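Local structure of monomethylamine methyltransferase MtmB1 (Methanosarcina barkeri, 1TV4) at residues A[228-233]-A[256-261]; A[296-301]-A[330-335]. The protein catalyses transfer of the methyl group from monomethylamine to the corrinoid cofactor of its partner protein MtmC during methanogenesis from methylamine. All blocks are in the same frame, centred on the assembly; numbering follows the deposited sequence. Where two conformers were deposited one is given.

Interaction 1: residues A[228-233]-A[256-261]. With BG3 (3-methyl-5-sulfo-pyrrolidine-2-carboxylic acid), chain L.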
loop_
_atom_site.group_PDB
_atom_site.type_symbol
_atom_site.label_atom_id
_atom_site.label_comp_id
_atom_site.label_asym_id
_atom_site.label_seq_id
_atom_site.Cartn_x
_atom_site.Cartn_y
_atom_site.Cartn_z
ATOM N N HIS A 228 17.029 9.155 -9.642
ATOM C CA HIS A 228 17.896 9.511 -8.519
ATOM C C HIS A 228 19.273 9.859 -9.036
ATOM O O HIS A 228 19.963 9.039 -9.628
ATOM C CB HIS A 228 17.944 8.361 -7.522
ATOM C CG HIS A 228 16.611 8.075 -6.909
ATOM N ND1 HIS A 228 16.354 8.246 -5.567
ATOM C CD2 HIS A 228 15.440 7.704 -7.475
ATOM C CE1 HIS A 228 15.078 7.994 -5.332
ATOM N NE2 HIS A 228 14.501 7.662 -6.473
ATOM N N GLU A 229 19.670 11.101 -8.789
ATOM C CA GLU A 229 20.938 11.623 -9.269
ATOM C C GLU A 229 22.175 11.360 -8.417
ATOM O O GLU A 229 22.159 11.512 -7.197
ATOM C CB GLU A 229 20.785 13.127 -9.506
ATOM C CG GLU A 229 22.034 13.831 -9.992
ATOM C CD GLU A 229 21.710 15.074 -10.802
ATOM O OE1 GLU A 229 20.760 15.798 -10.429
ATOM O OE2 GLU A 229 22.407 15.328 -11.811
ATOM N N VAL A 230 23.250 10.964 -9.091
ATOM C CA VAL A 230 24.533 10.711 -8.448
ATOM C C VAL A 230 25.490 11.390 -9.432
ATOM O O VAL A 230 25.384 11.194 -10.643
ATOM C CB VAL A 230 24.857 9.202 -8.304
ATOM C CG1 VAL A 230 24.898 8.523 -9.649
ATOM C CG2 VAL A 230 26.195 9.047 -7.578
ATOM N N SER A 231 26.400 12.215 -8.926
ATOM C CA SER A 231 27.307 12.936 -9.813
ATOM C C SER A 231 28.752 12.478 -9.865
ATOM O O SER A 231 29.396 12.298 -8.833
ATOM C CB SER A 231 27.300 14.426 -9.466
ATOM O OG SER A 231 26.068 15.025 -9.810
ATOM N N GLN A 232 29.254 12.297 -11.082
ATOM C CA GLN A 232 30.648 11.927 -11.280
ATOM C C GLN A 232 31.400 13.255 -11.270
ATOM O O GLN A 232 30.800 14.308 -11.492
ATOM C CB GLN A 232 30.854 11.264 -12.637
ATOM C CG GLN A 232 30.307 9.858 -12.770
ATOM C CD GLN A 232 30.816 9.197 -14.030
ATOM O OE1 GLN A 232 32.028 9.087 -14.233
ATOM N NE2 GLN A 232 29.899 8.760 -14.888
ATOM N N LEU A 233 32.705 13.209 -11.028
ATOM C CA LEU A 233 33.508 14.425 -11.000
ATOM C C LEU A 233 34.273 14.599 -12.315
ATOM O O LEU A 233 34.099 13.813 -13.248
ATOM C CB LEU A 233 34.466 14.376 -9.808
ATOM C CG LEU A 233 33.758 14.193 -8.459
ATOM C CD1 LEU A 233 34.785 14.117 -7.336
ATOM C CD2 LEU A 233 32.794 15.351 -8.223
ATOM N N ILE A 256 18.282 4.897 -11.134
ATOM C CA ILE A 256 19.496 5.687 -10.941
ATOM C C ILE A 256 19.943 6.469 -12.168
ATOM O O ILE A 256 20.108 5.912 -13.251
ATOM C CB ILE A 256 20.678 4.779 -10.491
ATOM C CG1 ILE A 256 20.365 4.160 -9.127
ATOM C CG2 ILE A 256 21.984 5.591 -10.425
ATOM C CD1 ILE A 256 21.433 3.189 -8.635
ATOM N N MET A 257 20.132 7.772 -11.984
ATOM C CA MET A 257 20.602 8.625 -13.065
ATOM C C MET A 257 21.996 9.136 -12.709
ATOM O O MET A 257 22.144 10.014 -11.859
ATOM C CB MET A 257 19.683 9.828 -13.278
ATOM C CG MET A 257 20.157 10.734 -14.420
ATOM S SD MET A 257 19.529 12.420 -14.320
ATOM C CE MET A 257 20.695 13.119 -13.143
ATOM N N ASP A 258 23.008 8.564 -13.351
ATOM C CA ASP A 258 24.397 8.968 -13.140
ATOM C C ASP A 258 24.625 10.160 -14.063
ATOM O O ASP A 258 24.212 10.141 -15.217
ATOM C CB ASP A 258 25.332 7.819 -13.521
ATOM C CG ASP A 258 26.786 8.254 -13.629
ATOM O OD1 ASP A 258 27.560 8.001 -12.682
ATOM O OD2 ASP A 258 27.148 8.853 -14.661
ATOM N N GLU A 259 25.273 11.205 -13.547
ATOM C CA GLU A 259 25.540 12.415 -14.328
ATOM C C GLU A 259 27.026 12.761 -14.361
ATOM O O GLU A 259 27.758 12.479 -13.417
ATOM C CB GLU A 259 24.755 13.597 -13.734
ATOM C CG GLU A 259 24.975 14.975 -14.393
ATOM C CD GLU A 259 26.236 15.693 -13.907
ATOM O OE1 GLU A 259 26.561 15.579 -12.705
ATOM O OE2 GLU A 259 26.891 16.386 -14.718
ATOM N N GLN A 260 27.465 13.356 -15.466
ATOM C CA GLN A 260 28.852 13.790 -15.608
ATOM C C GLN A 260 28.812 14.894 -16.653
ATOM O O GLN A 260 28.167 14.757 -17.693
ATOM C CB GLN A 260 29.768 12.643 -16.060
ATOM C CG GLN A 260 31.249 12.840 -15.661
ATOM C CD GLN A 260 32.045 13.680 -16.651
ATOM O OE1 GLN A 260 32.939 14.443 -16.264
ATOM N NE2 GLN A 260 31.742 13.528 -17.934
ATOM N N MET A 261 29.485 16.002 -16.371
ATOM C CA MET A 261 29.512 17.123 -17.298
ATOM C C MET A 261 30.954 17.435 -17.687
ATOM O O MET A 261 31.620 18.253 -17.050
ATOM C CB MET A 261 28.832 18.339 -16.657
ATOM C CG MET A 261 29.277 18.650 -15.236
ATOM S SD MET A 261 28.228 19.898 -14.432
ATOM C CE MET A 261 28.740 21.386 -15.273
HETATM C C1 BG3 L . 19.759 17.513 -13.845
HETATM C C2 BG3 L . 20.783 18.452 -13.124
HETATM C C3 BG3 L . 20.494 18.874 -11.714
HETATM C C4 BG3 L . 21.721 19.699 -11.450
HETATM C C5 BG3 L . 22.721 18.619 -11.977
HETATM C C6 BG3 L . 19.301 19.740 -11.598
HETATM O O1 BG3 L . 19.206 17.821 -14.904
HETATM N N1 BG3 L . 22.106 17.810 -13.105
HETATM S S1 BG3 L . 24.254 19.383 -12.512
HETATM O O2 BG3 L . 24.806 20.145 -11.376
HETATM O O3 BG3 L . 25.158 18.320 -12.982
HETATM O O4 BG3 L . 23.945 20.326 -13.600
HETATM O O HOH W 1 31.088 16.006 -13.877
#
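M257 N donates to H228 O at 2.7 Å, starting a ladder of backbone bonds between two strands that run the same way. V230 N turns to M257 O (3.1 Å), E259 N reaches V230 O, and Q232 N binds E259 O at 2.8 Å in a nearly straight bond (172°), so pairing carries on past the strand ends. M257 O also receives a CA-H...O contact from E229 CA (3.3 Å). These are neighbouring parallel strands of the TIM barrel, joined through helix 240-251. E229, M257, S231 and E259 lie on the face of the sheet turned to the barrel interior, where the ligand sits, whereas V230 and I256 pack outward on that helix, and V230 CG1 meets I256 CG2.

One polar side-chain bond lies on the outward side. Q232, stretched out past CG, crosses D258 at about a right angle; Q232 NE2 donates to the syn side of D258 OD2 at 2.8 Å, with the acceptor in the amide plane, though the two planes are 55° apart. H294 also bonds D258 OD2 and S289 bonds OD1, while N284 and T281 engage the amide of Q232, so both buried groups are fixed in rotation.

On the ligand side, E229 runs alongside M257, and E229 OE2 accepts from N1 of the pyrrolidine group at 2.8 Å in the conformer modelled here; K202 holds its other oxygen. S231 OG sits 3.0 Å from E259 OE1, another acceptor being within reach of its proton. In the conformer given, E259 turns sharply at its second torsion (-82°), its carboxylate so close to the like-charged sulfonate that this copy is doubtful with ligand bound.

Beyond the strands, a water accepts from M261 N (3.0 Å) and lies within bonding distance of Q232 O.

Interaction 2: residues A[296-301]-A[330-335]. With BG3 (3-methyl-5-sulfo-pyrrolidine-2-carboxylic acid), chain L.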
loop_
_atom_site.group_PDB
_atom_site.type_symbol
_atom_site.label_atom_id
_atom_site.label_comp_id
_atom_site.label_asym_id
_atom_site.label_seq_id
_atom_site.Cartn_x
_atom_site.Cartn_y
_atom_site.Cartn_z
ATOM N N ASP A 296 24.345 13.574 -19.524
ATOM C CA ASP A 296 25.541 14.259 -20.007
ATOM C C ASP A 296 25.321 15.756 -19.799
ATOM O O ASP A 296 24.268 16.180 -19.311
ATOM C CB ASP A 296 25.727 13.958 -21.500
ATOM C CG ASP A 296 27.126 14.279 -22.012
ATOM O OD1 ASP A 296 27.946 14.851 -21.263
ATOM O OD2 ASP A 296 27.394 13.951 -23.185
ATOM N N GLY A 297 26.319 16.551 -20.169
ATOM C CA GLY A 297 26.214 17.990 -20.037
ATOM C C GLY A 297 27.552 18.648 -20.329
ATOM O O GLY A 297 28.097 19.329 -19.466
ATOM N N PRO A 298 28.113 18.453 -21.534
ATOM C CA PRO A 298 29.406 19.064 -21.871
ATOM C C PRO A 298 29.293 20.570 -21.680
ATOM O O PRO A 298 28.362 21.196 -22.189
ATOM C CB PRO A 298 29.599 18.686 -23.338
ATOM C CG PRO A 298 28.816 17.400 -23.467
ATOM C CD PRO A 298 27.566 17.725 -22.691
ATOM N N VAL A 299 30.241 21.152 -20.954
ATOM C CA VAL A 299 30.196 22.584 -20.688
ATOM C C VAL A 299 31.483 23.296 -21.102
ATOM O O VAL A 299 32.580 22.753 -20.966
ATOM C CB VAL A 299 29.914 22.831 -19.188
ATOM C CG1 VAL A 299 30.988 22.165 -18.346
ATOM C CG2 VAL A 299 29.843 24.321 -18.901
ATOM N N HIS A 300 31.331 24.514 -21.612
ATOM C CA HIS A 300 32.463 25.322 -22.066
ATOM C C HIS A 300 33.214 25.897 -20.868
ATOM O O HIS A 300 32.631 26.592 -20.036
ATOM C CB HIS A 300 31.955 26.453 -22.968
ATOM C CG HIS A 300 33.022 27.092 -23.801
ATOM N ND1 HIS A 300 33.986 27.921 -23.271
ATOM C CD2 HIS A 300 33.280 27.015 -25.128
ATOM C CE1 HIS A 300 34.794 28.327 -24.235
ATOM N NE2 HIS A 300 34.387 27.792 -25.372
ATOM N N ILE A 301 34.510 25.616 -20.785
ATOM C CA ILE A 301 35.306 26.094 -19.662
ATOM C C ILE A 301 35.188 27.596 -19.425
ATOM O O ILE A 301 35.237 28.052 -18.284
ATOM C CB ILE A 301 36.796 25.730 -19.835
ATOM C CG1 ILE A 301 37.548 26.025 -18.534
ATOM C CG2 ILE A 301 37.394 26.505 -21.003
ATOM C CD1 ILE A 301 38.975 25.521 -18.517
ATOM N N SER A 330 20.278 7.600 -22.136
ATOM C CA SER A 330 20.862 8.849 -21.657
ATOM C C SER A 330 20.062 10.103 -21.963
ATOM O O SER A 330 19.064 10.079 -22.688
ATOM C CB SER A 330 22.259 9.031 -22.252
ATOM O OG SER A 330 22.168 9.391 -23.621
ATOM N N GLY A 331 20.534 11.206 -21.396
ATOM C CA GLY A 331 19.912 12.494 -21.611
ATOM C C GLY A 331 21.008 13.539 -21.574
ATOM O O GLY A 331 22.181 13.208 -21.378
ATOM N N ASN A 332 20.635 14.796 -21.777
ATOM C CA ASN A 332 21.594 15.892 -21.736
ATOM C C ASN A 332 20.916 17.030 -20.975
ATOM O O ASN A 332 19.695 17.194 -21.056
ATOM C CB ASN A 332 21.971 16.325 -23.160
ATOM C CG ASN A 332 23.258 17.138 -23.203
ATOM O OD1 ASN A 332 23.936 17.302 -22.189
ATOM N ND2 ASN A 332 23.601 17.643 -24.386
ATOM N N GLN A 333 21.703 17.803 -20.229
ATOM C CA GLN A 333 21.172 18.912 -19.440
ATOM C C GLN A 333 21.441 20.256 -20.114
ATOM O O GLN A 333 22.472 20.443 -20.756
ATOM C CB GLN A 333 21.758 18.880 -18.023
ATOM C CG GLN A 333 23.257 19.085 -17.935
ATOM C CD GLN A 333 23.801 18.767 -16.553
ATOM O OE1 GLN A 333 24.959 19.054 -16.245
ATOM N NE2 GLN A 333 22.969 18.165 -15.713
ATOM N N TYR A 334 20.507 21.188 -19.945
ATOM C CA TYR A 334 20.574 22.507 -20.578
ATOM C C TYR A 334 21.013 23.715 -19.755
ATOM O O TYR A 334 20.361 24.082 -18.776
ATOM C CB TYR A 334 19.202 22.814 -21.199
ATOM C CG TYR A 334 18.803 21.860 -22.303
ATOM C CD1 TYR A 334 18.801 20.479 -22.098
ATOM C CD2 TYR A 334 18.483 22.339 -23.574
ATOM C CE1 TYR A 334 18.503 19.596 -23.140
ATOM C CE2 TYR A 334 18.181 21.469 -24.619
ATOM C CZ TYR A 334 18.197 20.101 -24.400
ATOM O OH TYR A 334 17.953 19.245 -25.451
ATOM N N TYR A 335 22.104 24.348 -20.189
ATOM C CA TYR A 335 22.634 25.534 -19.525
ATOM C C TYR A 335 22.904 26.682 -20.498
ATOM O O TYR A 335 24.033 26.861 -20.957
ATOM C CB TYR A 335 23.938 25.218 -18.796
ATOM C CG TYR A 335 23.768 24.590 -17.438
ATOM C CD1 TYR A 335 23.560 23.217 -17.299
ATOM C CD2 TYR A 335 23.847 25.367 -16.284
ATOM C CE1 TYR A 335 23.447 22.636 -16.041
ATOM C CE2 TYR A 335 23.735 24.800 -15.027
ATOM C CZ TYR A 335 23.538 23.433 -14.910
ATOM O OH TYR A 335 23.470 22.873 -13.657
HETATM C C1 BG3 L . 19.759 17.513 -13.845
HETATM C C2 BG3 L . 20.783 18.452 -13.124
HETATM C C3 BG3 L . 20.494 18.874 -11.714
HETATM C C4 BG3 L . 21.721 19.699 -11.450
HETATM C C5 BG3 L . 22.721 18.619 -11.977
HETATM C C6 BG3 L . 19.301 19.740 -11.598
HETATM O O1 BG3 L . 19.206 17.821 -14.904
HETATM N N1 BG3 L . 22.106 17.810 -13.105
HETATM S S1 BG3 L . 24.254 19.383 -12.512
HETATM O O2 BG3 L . 24.806 20.145 -11.376
HETATM O O3 BG3 L . 25.158 18.320 -12.982
HETATM O O4 BG3 L . 23.945 20.326 -13.600
#
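D296, which gives up more surface here than any other residue of the two segments, joins them through its backbone. D296 N donates to G331 O at 2.9 Å in an almost straight bond (178°), and D296 O receives Q333 N at 3.2 Å in a more bent one, the donor standing above the carbonyl plane. This parallel pairing of D296 with N332 joins adjacent staves of the TIM barrel, the ends of a beta-alpha-beta unit whose helix is 309-325. One oxygen of the D296 carboxylate turns to the next residue: G297 N donates to D296 OD1 at 2.6 Å from above the carboxylate plane, while the other makes a salt bridge with R361.

N332 presses its amide oxygen into the same corner. With CG anti to the backbone N (chi1 -162°) and OD1 eclipsing CA (chi2 5°), the oxygen reaches across toward D296 and G297, close enough to its own backbone that N332 OD1 takes a weak bond from Q333 N. It lies 3.1 Å from D296 O, a pair of acceptors without a bond, and packs against P298 CD at 3.7 Å. Its ND2 is bonded to D356.

Q333 leaves the strand toward the ligand pocket, its CG passing close to G297 CA in the conformer modelled here, and its amide ends beside the sulfonate and ring nitrogen. Y335 follows, its OH donating to sulfonate O4 at 2.6 Å.

The Q333 N-H is thus shared by two oxygens and probably eases their mutual repulsion, while R361 would be expected to favour an ionised D296 carboxylate.

In the fold
Following the chain, strand 227-231 leads through the short strand 237-238 and helix 240-251 to strand 255-259, where interaction 1 closes its loop. Helix 271-288 then carries the chain to strand 293-300, and helix 309-325 to strand 330-333, where interaction 2 closes. The two loops follow in series, neither enclosing nor crossing the other. Because strands 255-259 and 293-300 are neighbours, the contacts join four consecutive staves of one parallel barrel wall. They touch through packing of M261 on G297 and of Q260 on D296, with centres about 12 Å apart. Both reach the bound pyrrolidine, probably the sulfite adduct of the pyrrolysine ring, from different sections of the wall.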